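Local coordinates for protein bottromycin amidohydrolase (Streptomyces purpureus, PDB 6I5S) that probably hydrolyses the thiazoline-linked amide of a bottromycin precursor, using two zinc ions, and so acts as gatekeeper of bottromycin biosynthesis, at residues Arg36-Ala42 and Arg57-Asp63; Val104-His109 and Leu434-Trp438; Leu344-Asp348 and Ser359-Ile364; Ala400-Arg406 and Pro419-Asp425. All coordinates share one frame. Residues are numbered along the deposited sequence.

Interaction 1 of 4, residues Arg36-Ala42 and Arg57-Asp63; sequences RTHVFKA and RDLEVAD
Strands 38-41 and 57-62 run antiparallel, their axes 4.6 Å apart and their directions 167° from one another. The register sets His38 against Val61 and Phe40 against Leu59 as hydrogen-bonded pairs, with Val39 opposite Glu60 as the non-hydrogen-bonded pair between them. Four backbone bonds result: His38 N to Val61 O and Val61 N to His38 O, both 2.9 Å, then Phe40 N to Leu59 O at 2.9 Å and Leu59 N to Phe40 O at 2.8 Å. Side chains continue the pairing at both ends: Thr37 OG1 accepts from Asp63 N at 3.0 Å, and Asp58 OD1 from Ala42 N at 2.8 Å. His38, Phe40, Leu59 and Val61 share one face, where Phe40 CD2 lies 4.0 Å from Leu59 CD2; these mostly apolar groups suit it because it packs on Leu423, Phe404 and Phe428. Val39 and Glu60 occupy the exposed face. With strand 65-71 beyond 57-62, this forms the small antiparallel sheet of a beta domain flanking the catalytic domain, as in amidohydrolases.

Interaction 2 of 4, residues Val104-His109 and Leu434-Trp438; sequences VGLLVH and LDRLW
Two helices from distant parts of the chain pack antiparallel here, joining the helix 100-108, which precedes strand 111-116 of the central mixed sheet, to the late helix 431-444. The short segments 104-108 and 434-438 have axes 9.5 Å apart at closest approach and cross at -156°, a spacing that leaves room for branched aliphatic side chains between them. Along the second helix, Leu434 comes first, with its CA 5.5 Å from the CA of Val108; its CB points toward the other helix, and its CD2 reaches Leu107 O at 4.2 Å. Asp435 turns away to a salt bridge with Arg454. Leu437, one helical turn beyond Leu434, again points toward the contact: its CB lies 3.8 Å from Val108 CG2 and 4.0 Å from Val104 CG1. Valine suits these positions, filling the gap without a long side chain. Trp438 starts sideways, but its t rotamer at chi1 swings the indole back across the interface. The ring edge lies along Gly105, whose CA is 4.0 Å from Trp438 CZ3. His109, just past the end of the first helix, completes the aromatic contact as a T-shaped pair, its edge toward the indole face, with planes at 83° and His109 CE1 3.6 Å from Trp438 CZ3. The imidazole is held in place by its own helix, His109 ND1 donating to Gly105 O at 2.8 Å.

Interaction 3 of 4, residues Leu344-Asp348 and Ser359-Ile364; sequences LVGTD and SFHKEI
Val345 lays its CG1 over one face of the Phe360 ring, 3.4 Å from Phe360 CE1. The same methyl lies 3.6 Å from Glu363 CG and 4.2 Å from Ile364 CG1, so a compact valine fills the space beside the helix. Segment 344-348 is extended through Gly346; Thr347 then bends (psi -24°), and Asp348 takes positive phi (56°); 359-364 is helical. The closest CA pairs are Thr347 with Phe360 at 6.0 Å and Val345 with Glu363 at 6.4 Å. Phe360 uses a t rotamer at chi1 to bring its ring to the loop. This loop leads from strand 342-343 to helix 358-369 and carries the metal-binding aspartate of the amidohydrolase active site: Asp348 OD1 binds zinc alongside His94 and His96. Thr347 CG2 contacts Ser359 O at 3.4 Å, while Thr347 OG1 turns to Asp92. A buried water accepts from Gly346 N at 2.9 Å and lies 2.7 Å from both Leu344 O and Glu363 OE2; the Glu363 carboxylate also accepts from the backbone N of Leu273 and Val274.

Interaction 4 of 4, residues Ala400-Arg406 and Pro419-Asp425; sequences ADLVFYR and PDGVLVD
Leu423 forms the apolar centre, its CD2 packing 3.7 Å from Ala400 CB and 4.0 Å from Leu402 CD1, and its CB 3.9 Å from Phe404 CE2. This face packs against Val61 and Leu59, which suits its aliphatic and aromatic residues. On the opposite face Val403 CG1 meets Pro419 CG at 3.6 Å and Val422 CG2 at 4.4 Å. Strands 402-405 and 421-424 run antiparallel, axes 4.7 Å apart at 163°. Leu402 N to Leu423 O (3.0 Å) and Leu423 N to Leu402 O (2.9 Å) bind one pair; Phe404 N to Gly421 O (2.9 Å) binds the next. There a classic beta bulge sets Asp420 and Gly421 both against Phe404, whose O accepts weak bonds from Asp420 N (3.0 Å) and Gly421 N (3.2 Å). The hairpin extends the mixed sheet, strand 402-405 also pairing with 84-95. At the polar ends aspartate carboxylates accept hydrogen bonds from backbone amides: Arg406 N donates to Asp420 OD2 and Asp425 N to Asp401 OD1, both at 2.8 Å, while Asp401 OD2 forms a salt bridge with Arg399.

Interactions 1 and 4 are both antiparallel strand pairs, but interaction 1 lies at the periphery, partly exposed, whereas interaction 4 is buried. They face each other through Phe40 on Phe404, Leu59 on Leu402 and Val61 on Ala400, with an Arg36-Asp425 salt bridge beside this packing. Interaction 2, helix on helix without hydrogen bonds between its segments, lies against interaction 4 through Leu107 on Val422 and Val424. It also meets interaction 3, where His109 O probably accepts a hydrogen bond from His361 NE2. Interaction 3 sits deepest, about 6 Å from the chain centre, and alone carries a zinc ligand; its apolar packing is joined by a buried water.

Interaction 1 of 4, residues Arg36-Ala42 and Arg57-Asp63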
loop_
_atom_site.group_PDB
_atom_site.type_symbol
_atom_site.label_atom_id
_atom_site.label_comp_id
_atom_site.label_asym_id
_atom_site.label_seq_id
_atom_site.Cartn_x
_atom_site.Cartn_y
_atom_site.Cartn_z
ATOM N N ARG A 36 -18.080 1.083 18.852
ATOM C CA ARG A 36 -17.463 2.043 17.926
ATOM C C ARG A 36 -17.563 3.461 18.459
ATOM O O ARG A 36 -17.426 4.430 17.701
ATOM C CB ARG A 36 -18.075 1.945 16.531
ATOM C CG ARG A 36 -17.747 0.599 15.876
ATOM C CD ARG A 36 -18.502 0.382 14.583
ATOM N NE ARG A 36 -18.377 -1.018 14.164
ATOM C CZ ARG A 36 -17.561 -1.498 13.230
ATOM N NH1 ARG A 36 -16.704 -0.716 12.579
ATOM N NH2 ARG A 36 -17.558 -2.815 13.017
ATOM N N THR A 37 -17.774 3.575 19.768
ATOM C CA THR A 37 -17.892 4.849 20.451
ATOM C C THR A 37 -16.910 4.845 21.596
ATOM O O THR A 37 -16.873 3.887 22.367
ATOM C CB THR A 37 -19.340 5.073 20.946
ATOM O OG1 THR A 37 -20.185 5.296 19.794
ATOM C CG2 THR A 37 -19.398 6.288 21.915
ATOM N N HIS A 38 -16.095 5.890 21.688
ATOM C CA HIS A 38 -14.974 5.911 22.624
ATOM C C HIS A 38 -14.704 7.330 23.068
ATOM O O HIS A 38 -15.026 8.284 22.369
ATOM C CB HIS A 38 -13.678 5.395 21.989
ATOM C CG HIS A 38 -13.795 4.039 21.372
ATOM N ND1 HIS A 38 -13.653 2.877 22.105
ATOM C CD2 HIS A 38 -14.103 3.660 20.113
ATOM C CE1 HIS A 38 -13.830 1.839 21.305
ATOM N NE2 HIS A 38 -14.103 2.286 20.094
ATOM N N VAL A 39 -14.009 7.446 24.185
ATOM C CA VAL A 39 -13.279 8.653 24.548
ATOM C C VAL A 39 -11.850 8.227 24.858
ATOM O O VAL A 39 -11.634 7.357 25.708
ATOM C CB VAL A 39 -13.903 9.373 25.745
ATOM C CG1 VAL A 39 -13.070 10.613 26.106
ATOM C CG2 VAL A 39 -15.308 9.756 25.434
ATOM N N PHE A 40 -10.881 8.803 24.151
ATOM C CA PHE A 40 -9.458 8.582 24.429
ATOM C C PHE A 40 -8.926 9.868 25.053
ATOM O O PHE A 40 -8.999 10.934 24.434
ATOM C CB PHE A 40 -8.670 8.245 23.150
ATOM C CG PHE A 40 -9.146 7.014 22.431
ATOM C CD1 PHE A 40 -8.654 5.777 22.752
ATOM C CD2 PHE A 40 -10.114 7.096 21.453
ATOM C CE1 PHE A 40 -9.111 4.659 22.123
ATOM C CE2 PHE A 40 -10.550 5.994 20.811
ATOM C CZ PHE A 40 -10.061 4.770 21.144
ATOM N N LYS A 41 -8.391 9.776 26.265
ATOM C CA LYS A 41 -7.954 10.959 26.996
ATOM C C LYS A 41 -6.535 11.337 26.611
ATOM O O LYS A 41 -5.708 10.469 26.312
ATOM C CB LYS A 41 -8.014 10.711 28.506
ATOM C CG LYS A 41 -9.412 10.770 29.086
ATOM C CD LYS A 41 -9.694 9.602 30.021
ATOM C CE LYS A 41 -8.690 9.525 31.166
ATOM N NZ LYS A 41 -9.051 8.486 32.179
ATOM N N ALA A 42 -6.275 12.644 26.595
ATOM C CA ALA A 42 -4.923 13.175 26.522
ATOM C C ALA A 42 -4.188 12.691 25.271
ATOM O O ALA A 42 -3.074 12.163 25.340
ATOM C CB ALA A 42 -4.146 12.810 27.782
ATOM N N ARG A 57 -5.435 16.547 23.824
ATOM C CA ARG A 57 -6.868 16.744 23.801
ATOM C C ARG A 57 -7.561 15.402 23.929
ATOM O O ARG A 57 -7.036 14.362 23.524
ATOM C CB ARG A 57 -7.292 17.441 22.519
ATOM C CG ARG A 57 -6.732 18.850 22.371
ATOM C CD ARG A 57 -7.382 19.556 21.187
ATOM N NE ARG A 57 -6.969 20.950 21.066
ATOM C CZ ARG A 57 -6.420 21.484 19.977
ATOM N NH1 ARG A 57 -6.231 20.751 18.877
ATOM N NH2 ARG A 57 -6.073 22.764 19.984
ATOM N N ASP A 58 -8.729 15.430 24.532
ATOM C CA ASP A 58 -9.520 14.218 24.656
ATOM C C ASP A 58 -10.313 14.016 23.382
ATOM O O ASP A 58 -11.056 14.905 22.942
ATOM C CB ASP A 58 -10.456 14.314 25.862
ATOM C CG ASP A 58 -9.734 14.497 27.192
ATOM O OD1 ASP A 58 -8.552 14.121 27.361
ATOM O OD2 ASP A 58 -10.393 15.001 28.124
ATOM N N LEU A 59 -10.164 12.837 22.800
ATOM C CA LEU A 59 -10.731 12.499 21.507
ATOM C C LEU A 59 -12.051 11.755 21.700
ATOM O O LEU A 59 -12.074 10.694 22.329
ATOM C CB LEU A 59 -9.735 11.620 20.748
ATOM C CG LEU A 59 -10.291 10.931 19.502
ATOM C CD1 LEU A 59 -10.746 11.973 18.464
ATOM C CD2 LEU A 59 -9.261 10.001 18.906
ATOM N N GLU A 60 -13.128 12.291 21.134
ATOM C CA GLU A 60 -14.436 11.651 21.172
ATOM C C GLU A 60 -14.730 10.999 19.831
ATOM O O GLU A 60 -14.698 11.666 18.781
ATOM C CB GLU A 60 -15.522 12.663 21.510
ATOM C CG GLU A 60 -16.887 12.028 21.531
ATOM C CD GLU A 60 -17.999 13.003 21.765
ATOM O OE1 GLU A 60 -17.723 14.174 22.105
ATOM O OE2 GLU A 60 -19.157 12.570 21.601
ATOM N N VAL A 61 -14.969 9.688 19.859
ATOM C CA VAL A 61 -15.395 8.911 18.690
ATOM C C VAL A 61 -16.832 8.472 18.926
ATOM O O VAL A 61 -17.151 7.918 19.984
ATOM C CB VAL A 61 -14.477 7.697 18.474
ATOM C CG1 VAL A 61 -14.962 6.849 17.326
ATOM C CG2 VAL A 61 -13.041 8.151 18.194
ATOM N N ALA A 62 -17.691 8.716 17.946
ATOM C CA ALA A 62 -19.112 8.409 18.046
ATOM C C ALA A 62 -19.497 7.594 16.822
ATOM O O ALA A 62 -19.457 8.101 15.701
ATOM C CB ALA A 62 -19.928 9.688 18.135
ATOM N N ASP A 63 -19.876 6.328 17.038
ATOM C CA ASP A 63 -20.308 5.447 15.947
ATOM C C ASP A 63 -19.301 5.457 14.808
ATOM O O ASP A 63 -19.659 5.531 13.633
ATOM C CB ASP A 63 -21.694 5.845 15.410
ATOM C CG ASP A 63 -22.338 4.734 14.599
ATOM O OD1 ASP A 63 -22.026 3.555 14.868
ATOM O OD2 ASP A 63 -23.146 5.031 13.707
#

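Interaction 2 of 4, residues Val104-His109 and Leu434-Trp438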
loop_
_atom_site.group_PDB
_atom_site.type_symbol
_atom_site.label_atom_id
_atom_site.label_comp_id
_atom_site.label_asym_id
_atom_site.label_seq_id
_atom_site.Cartn_x
_atom_site.Cartn_y
_atom_site.Cartn_z
ATOM N N VAL A 104 -5.394 -9.004 7.402
ATOM C CA VAL A 104 -4.955 -8.994 8.796
ATOM C C VAL A 104 -3.567 -8.398 8.935
ATOM O O VAL A 104 -3.323 -7.584 9.832
ATOM C CB VAL A 104 -5.037 -10.418 9.394
ATOM C CG1 VAL A 104 -4.366 -10.408 10.791
ATOM C CG2 VAL A 104 -6.511 -10.909 9.483
ATOM N N GLY A 105 -2.644 -8.759 8.029
ATOM C CA GLY A 105 -1.306 -8.178 8.053
ATOM C C GLY A 105 -1.327 -6.669 7.948
ATOM O O GLY A 105 -0.644 -5.971 8.709
ATOM N N LEU A 106 -2.153 -6.130 7.036
ATOM C CA LEU A 106 -2.255 -4.681 6.932
ATOM C C LEU A 106 -2.742 -4.059 8.236
ATOM O O LEU A 106 -2.106 -3.111 8.734
ATOM C CB LEU A 106 -3.152 -4.284 5.755
ATOM C CG LEU A 106 -2.605 -4.651 4.382
ATOM C CD1 LEU A 106 -3.662 -4.440 3.316
ATOM C CD2 LEU A 106 -1.352 -3.869 4.025
ATOM N N LEU A 107 -3.863 -4.586 8.815
ATOM C CA LEU A 107 -4.445 -3.981 10.006
ATOM C C LEU A 107 -3.452 -3.967 11.151
ATOM O O LEU A 107 -3.335 -2.988 11.882
ATOM C CB LEU A 107 -5.672 -4.776 10.450
ATOM C CG LEU A 107 -6.902 -4.578 9.573
ATOM C CD1 LEU A 107 -7.973 -5.552 10.099
ATOM C CD2 LEU A 107 -7.354 -3.134 9.645
ATOM N N VAL A 108 -2.761 -5.077 11.334
ATOM C CA VAL A 108 -1.818 -5.211 12.456
ATOM C C VAL A 108 -0.731 -4.146 12.383
ATOM O O VAL A 108 -0.181 -3.727 13.410
ATOM C CB VAL A 108 -1.226 -6.642 12.424
ATOM C CG1 VAL A 108 0.119 -6.704 13.101
ATOM C CG2 VAL A 108 -2.213 -7.616 13.034
ATOM N N HIS A 109 -0.422 -3.669 11.175
ATOM C CA HIS A 109 0.637 -2.706 10.976
ATOM C C HIS A 109 0.115 -1.296 10.780
ATOM O O HIS A 109 0.898 -0.417 10.381
ATOM C CB HIS A 109 1.547 -3.143 9.813
ATOM C CG HIS A 109 2.328 -4.361 10.174
ATOM N ND1 HIS A 109 1.835 -5.634 10.023
ATOM C CD2 HIS A 109 3.557 -4.493 10.747
ATOM C CE1 HIS A 109 2.705 -6.504 10.517
ATOM N NE2 HIS A 109 3.759 -5.839 10.961
ATOM N N LEU A 434 -3.773 -6.808 18.740
ATOM C CA LEU A 434 -2.874 -6.787 17.573
ATOM C C LEU A 434 -1.914 -7.962 17.635
ATOM O O LEU A 434 -1.697 -8.646 16.632
ATOM C CB LEU A 434 -2.140 -5.449 17.482
ATOM C CG LEU A 434 -2.963 -4.194 17.289
ATOM C CD1 LEU A 434 -2.141 -2.946 17.448
ATOM C CD2 LEU A 434 -3.625 -4.204 15.907
ATOM N N ASP A 435 -1.373 -8.262 18.830
ATOM C CA ASP A 435 -0.533 -9.435 18.988
ATOM C C ASP A 435 -1.279 -10.698 18.601
ATOM O O ASP A 435 -0.706 -11.601 17.982
ATOM C CB ASP A 435 -0.088 -9.563 20.446
ATOM C CG ASP A 435 0.894 -8.498 20.887
ATOM O OD1 ASP A 435 1.475 -7.778 20.078
ATOM O OD2 ASP A 435 1.118 -8.423 22.137
ATOM N N ARG A 436 -2.543 -10.816 19.052
ATOM C CA ARG A 436 -3.298 -12.036 18.814
ATOM C C ARG A 436 -3.620 -12.202 17.321
ATOM O O ARG A 436 -3.556 -13.316 16.782
ATOM C CB ARG A 436 -4.586 -11.992 19.650
ATOM C CG ARG A 436 -5.471 -13.217 19.591
ATOM C CD ARG A 436 -6.622 -13.109 20.608
ATOM N NE ARG A 436 -6.136 -12.899 21.978
ATOM C CZ ARG A 436 -6.370 -11.823 22.730
ATOM N NH1 ARG A 436 -7.105 -10.807 22.282
ATOM N NH2 ARG A 436 -5.868 -11.769 23.957
ATOM N N LEU A 437 -4.001 -11.116 16.654
ATOM C CA LEU A 437 -4.272 -11.179 15.211
ATOM C C LEU A 437 -3.031 -11.556 14.433
ATOM O O LEU A 437 -3.069 -12.417 13.553
ATOM C CB LEU A 437 -4.815 -9.841 14.692
ATOM C CG LEU A 437 -6.280 -9.499 15.028
ATOM C CD1 LEU A 437 -6.646 -8.050 14.666
ATOM C CD2 LEU A 437 -7.126 -10.413 14.253
ATOM N N TRP A 438 -1.903 -10.965 14.767
ATOM C CA TRP A 438 -0.674 -11.319 14.057
ATOM C C TRP A 438 -0.311 -12.782 14.330
ATOM O O TRP A 438 -0.020 -13.549 13.403
ATOM C CB TRP A 438 0.451 -10.356 14.465
ATOM C CG TRP A 438 1.747 -10.516 13.711
ATOM C CD1 TRP A 438 2.960 -10.842 14.252
ATOM C CD2 TRP A 438 1.979 -10.350 12.289
ATOM N NE1 TRP A 438 3.934 -10.886 13.276
ATOM C CE2 TRP A 438 3.362 -10.594 12.066
ATOM C CE3 TRP A 438 1.176 -10.009 11.196
ATOM C CZ2 TRP A 438 3.937 -10.529 10.796
ATOM C CZ3 TRP A 438 1.771 -9.954 9.929
ATOM C CH2 TRP A 438 3.129 -10.177 9.765
#

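Interaction 3 of 4, residues Leu344-Asp348 and Ser359-Ile364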
loop_
_atom_site.group_PDB
_atom_site.type_symbol
_atom_site.label_atom_id
_atom_site.label_comp_id
_atom_site.label_asym_id
_atom_site.label_seq_id
_atom_site.Cartn_x
_atom_site.Cartn_y
_atom_site.Cartn_z
ATOM N N LEU A 344 3.955 8.579 -2.407
ATOM C CA LEU A 344 3.036 7.632 -1.764
ATOM C C LEU A 344 3.844 6.429 -1.313
ATOM O O LEU A 344 4.920 6.116 -1.853
ATOM C CB LEU A 344 1.914 7.173 -2.755
ATOM C CG LEU A 344 1.084 8.293 -3.366
ATOM C CD1 LEU A 344 0.241 7.738 -4.540
ATOM C CD2 LEU A 344 0.152 8.854 -2.270
ATOM N N VAL A 345 3.309 5.726 -0.325
ATOM C CA VAL A 345 3.953 4.553 0.248
ATOM C C VAL A 345 3.182 3.333 -0.212
ATOM O O VAL A 345 2.089 3.057 0.313
ATOM C CB VAL A 345 3.997 4.618 1.774
ATOM C CG1 VAL A 345 4.724 3.454 2.275
ATOM C CG2 VAL A 345 4.600 5.907 2.277
ATOM N N GLY A 346 3.713 2.616 -1.203
ATOM C CA GLY A 346 3.083 1.404 -1.677
ATOM C C GLY A 346 4.122 0.305 -1.763
ATOM O O GLY A 346 5.321 0.571 -1.842
ATOM N N THR A 347 3.646 -0.949 -1.773
ATOM C CA THR A 347 4.540 -2.079 -1.557
ATOM C C THR A 347 4.585 -3.117 -2.663
ATOM O O THR A 347 5.573 -3.861 -2.733
ATOM C CB THR A 347 4.160 -2.826 -0.274
ATOM O OG1 THR A 347 2.838 -3.377 -0.377
ATOM C CG2 THR A 347 4.259 -1.889 0.912
ATOM N N ASP A 348 3.540 -3.232 -3.483
ATOM C CA ASP A 348 3.376 -4.400 -4.352
ATOM C C ASP A 348 3.380 -5.685 -3.533
ATOM O O ASP A 348 3.838 -6.735 -3.993
ATOM C CB ASP A 348 4.454 -4.428 -5.460
ATOM C CG ASP A 348 3.892 -4.622 -6.860
ATOM O OD1 ASP A 348 2.704 -4.881 -7.046
ATOM O OD2 ASP A 348 4.688 -4.494 -7.797
ATOM N N SER A 359 5.832 -5.032 5.013
ATOM C CA SER A 359 6.425 -4.408 3.823
ATOM C C SER A 359 6.093 -2.919 3.753
ATOM O O SER A 359 6.858 -2.127 3.155
ATOM C CB SER A 359 5.946 -5.108 2.543
ATOM O OG SER A 359 4.543 -5.038 2.359
ATOM N N PHE A 360 4.957 -2.525 4.321
ATOM C CA PHE A 360 4.618 -1.105 4.368
ATOM C C PHE A 360 5.704 -0.332 5.118
ATOM O O PHE A 360 6.169 0.733 4.674
ATOM C CB PHE A 360 3.257 -0.903 5.028
ATOM C CG PHE A 360 2.797 0.510 5.016
ATOM C CD1 PHE A 360 2.293 1.029 3.851
ATOM C CD2 PHE A 360 2.960 1.340 6.106
ATOM C CE1 PHE A 360 1.879 2.357 3.773
ATOM C CE2 PHE A 360 2.523 2.668 6.051
ATOM C CZ PHE A 360 2.002 3.175 4.869
ATOM N N HIS A 361 6.091 -0.845 6.285
ATOM C CA HIS A 361 7.153 -0.222 7.068
ATOM C C HIS A 361 8.514 -0.396 6.420
ATOM O O HIS A 361 9.379 0.456 6.622
ATOM C CB HIS A 361 7.042 -0.747 8.514
ATOM C CG HIS A 361 5.760 -0.304 9.127
ATOM N ND1 HIS A 361 5.581 0.995 9.560
ATOM C CD2 HIS A 361 4.555 -0.910 9.204
ATOM C CE1 HIS A 361 4.318 1.140 9.942
ATOM N NE2 HIS A 361 3.672 0.008 9.711
ATOM N N LYS A 362 8.731 -1.464 5.662
ATOM C CA LYS A 362 9.960 -1.537 4.862
ATOM C C LYS A 362 10.024 -0.433 3.824
ATOM O O LYS A 362 11.119 0.096 3.537
ATOM C CB LYS A 362 10.093 -2.883 4.180
ATOM C CG LYS A 362 10.358 -4.055 5.104
ATOM C CD LYS A 362 10.889 -5.208 4.297
ATOM C CE LYS A 362 11.107 -6.418 5.133
ATOM N NZ LYS A 362 11.870 -7.476 4.392
ATOM N N GLU A 363 8.873 -0.048 3.263
ATOM C CA GLU A 363 8.881 1.014 2.270
ATOM C C GLU A 363 9.103 2.361 2.938
ATOM O O GLU A 363 9.841 3.189 2.404
ATOM C CB GLU A 363 7.575 1.020 1.482
ATOM C CG GLU A 363 7.514 2.123 0.369
ATOM C CD GLU A 363 8.480 1.931 -0.723
ATOM O OE1 GLU A 363 9.224 0.924 -0.663
ATOM O OE2 GLU A 363 8.533 2.817 -1.675
ATOM N N ILE A 364 8.531 2.583 4.138
ATOM C CA ILE A 364 8.916 3.770 4.913
ATOM C C ILE A 364 10.422 3.782 5.148
ATOM O O ILE A 364 11.080 4.820 5.002
ATOM C CB ILE A 364 8.144 3.837 6.242
ATOM C CG1 ILE A 364 6.670 4.223 5.912
ATOM C CG2 ILE A 364 8.763 4.851 7.215
ATOM C CD1 ILE A 364 5.763 4.100 7.091
HETATM O O HOH W 1 6.087 3.737 -2.497
#

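Interaction 4 of 4, residues Ala400-Arg406 and Pro419-Asp425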
loop_
_atom_site.group_PDB
_atom_site.type_symbol
_atom_site.label_atom_id
_atom_site.label_comp_id
_atom_site.label_asym_id
_atom_site.label_seq_id
_atom_site.Cartn_x
_atom_site.Cartn_y
_atom_site.Cartn_z
ATOM N N ALA A 400 -13.215 7.221 11.784
ATOM C CA ALA A 400 -12.235 7.108 12.855
ATOM C C ALA A 400 -11.303 5.951 12.525
ATOM O O ALA A 400 -11.427 4.829 13.027
ATOM C CB ALA A 400 -12.940 6.925 14.188
ATOM N N ASP A 401 -10.380 6.244 11.621
ATOM C CA ASP A 401 -9.278 5.383 11.241
ATOM C C ASP A 401 -7.996 6.066 11.743
ATOM O O ASP A 401 -7.520 7.031 11.134
ATOM C CB ASP A 401 -9.203 5.227 9.723
ATOM C CG ASP A 401 -10.395 4.521 9.094
ATOM O OD1 ASP A 401 -11.053 3.643 9.711
ATOM O OD2 ASP A 401 -10.680 4.856 7.908
ATOM N N LEU A 402 -7.403 5.545 12.804
ATOM C CA LEU A 402 -6.304 6.221 13.487
ATOM C C LEU A 402 -5.342 5.193 14.045
ATOM O O LEU A 402 -5.750 4.077 14.354
ATOM C CB LEU A 402 -6.840 7.070 14.634
ATOM C CG LEU A 402 -7.802 8.208 14.294
ATOM C CD1 LEU A 402 -8.399 8.811 15.581
ATOM C CD2 LEU A 402 -7.018 9.261 13.483
ATOM N N VAL A 403 -4.077 5.584 14.227
ATOM C CA VAL A 403 -3.068 4.703 14.804
ATOM C C VAL A 403 -2.549 5.323 16.095
ATOM O O VAL A 403 -2.254 6.518 16.143
ATOM C CB VAL A 403 -1.910 4.461 13.833
ATOM C CG1 VAL A 403 -1.046 3.326 14.311
ATOM C CG2 VAL A 403 -2.459 4.158 12.416
ATOM N N PHE A 404 -2.450 4.516 17.136
ATOM C CA PHE A 404 -2.157 4.966 18.493
ATOM C C PHE A 404 -0.807 4.426 18.966
ATOM O O PHE A 404 -0.508 3.249 18.759
ATOM C CB PHE A 404 -3.211 4.455 19.456
ATOM C CG PHE A 404 -4.520 5.156 19.368
ATOM C CD1 PHE A 404 -4.954 5.934 20.421
ATOM C CD2 PHE A 404 -5.342 5.031 18.257
ATOM C CE1 PHE A 404 -6.188 6.571 20.385
ATOM C CE2 PHE A 404 -6.558 5.659 18.223
ATOM C CZ PHE A 404 -6.982 6.444 19.279
ATOM N N TYR A 405 -0.031 5.273 19.660
ATOM C CA TYR A 405 1.280 4.950 20.208
ATOM C C TYR A 405 1.405 5.526 21.610
ATOM O O TYR A 405 0.995 6.670 21.859
ATOM C CB TYR A 405 2.384 5.539 19.339
ATOM C CG TYR A 405 2.357 5.032 17.909
ATOM C CD1 TYR A 405 3.054 3.889 17.536
ATOM C CD2 TYR A 405 1.647 5.716 16.940
ATOM C CE1 TYR A 405 3.052 3.436 16.184
ATOM C CE2 TYR A 405 1.579 5.240 15.593
ATOM C CZ TYR A 405 2.294 4.109 15.256
ATOM O OH TYR A 405 2.288 3.639 13.965
ATOM N N ARG A 406 1.965 4.729 22.525
ATOM C CA ARG A 406 2.215 5.231 23.864
ATOM C C ARG A 406 3.411 6.169 23.883
ATOM O O ARG A 406 3.465 7.087 24.705
ATOM C CB ARG A 406 2.451 4.076 24.817
ATOM C CG ARG A 406 1.249 3.263 25.170
ATOM C CD ARG A 406 0.220 4.081 25.912
ATOM N NE ARG A 406 -0.848 3.234 26.441
ATOM C CZ ARG A 406 -1.928 3.697 27.068
ATOM N NH1 ARG A 406 -2.117 5.011 27.224
ATOM N NH2 ARG A 406 -2.820 2.836 27.557
ATOM N N PRO A 419 2.212 -0.351 16.475
ATOM C CA PRO A 419 1.236 0.431 17.216
ATOM C C PRO A 419 0.911 -0.241 18.535
ATOM O O PRO A 419 0.978 -1.461 18.680
ATOM C CB PRO A 419 0.027 0.448 16.295
ATOM C CG PRO A 419 0.518 0.150 14.907
ATOM C CD PRO A 419 1.768 -0.694 15.124
ATOM N N ASP A 420 0.568 0.576 19.508
ATOM C CA ASP A 420 -0.111 0.114 20.702
ATOM C C ASP A 420 -1.632 0.079 20.565
ATOM O O ASP A 420 -2.313 -0.347 21.509
ATOM C CB ASP A 420 0.310 1.006 21.863
ATOM C CG ASP A 420 1.804 0.936 22.104
ATOM O OD1 ASP A 420 2.284 -0.188 22.252
ATOM O OD2 ASP A 420 2.486 1.983 22.071
ATOM N N GLY A 421 -2.167 0.562 19.460
ATOM C CA GLY A 421 -3.573 0.423 19.141
ATOM C C GLY A 421 -3.837 0.851 17.731
ATOM O O GLY A 421 -3.147 1.738 17.192
ATOM N N VAL A 422 -4.858 0.259 17.125
ATOM C CA VAL A 422 -5.294 0.681 15.788
ATOM C C VAL A 422 -6.808 0.810 15.854
ATOM O O VAL A 422 -7.490 -0.149 16.208
ATOM C CB VAL A 422 -4.887 -0.302 14.676
ATOM C CG1 VAL A 422 -5.456 0.143 13.312
ATOM C CG2 VAL A 422 -3.399 -0.425 14.571
ATOM N N LEU A 423 -7.306 2.002 15.574
ATOM C CA LEU A 423 -8.740 2.273 15.470
ATOM C C LEU A 423 -9.174 2.152 14.022
ATOM O O LEU A 423 -8.667 2.884 13.158
ATOM C CB LEU A 423 -9.027 3.678 15.968
ATOM C CG LEU A 423 -10.461 4.107 16.214
ATOM C CD1 LEU A 423 -11.118 3.279 17.305
ATOM C CD2 LEU A 423 -10.447 5.560 16.618
ATOM N N VAL A 424 -10.129 1.254 13.749
ATOM C CA VAL A 424 -10.542 0.939 12.386
ATOM C C VAL A 424 -12.033 1.153 12.329
ATOM O O VAL A 424 -12.782 0.347 12.907
ATOM C CB VAL A 424 -10.219 -0.503 11.980
ATOM C CG1 VAL A 424 -10.531 -0.705 10.497
ATOM C CG2 VAL A 424 -8.854 -0.900 12.332
ATOM N N ASP A 425 -12.469 2.205 11.640
ATOM C CA ASP A 425 -13.919 2.541 11.558
ATOM C C ASP A 425 -14.522 2.469 12.960
ATOM O O ASP A 425 -15.626 1.938 13.164
ATOM C CB ASP A 425 -14.654 1.605 10.580
ATOM C CG ASP A 425 -16.044 2.080 10.217
ATOM O OD1 ASP A 425 -16.367 3.279 10.420
ATOM O OD2 ASP A 425 -16.842 1.247 9.690
#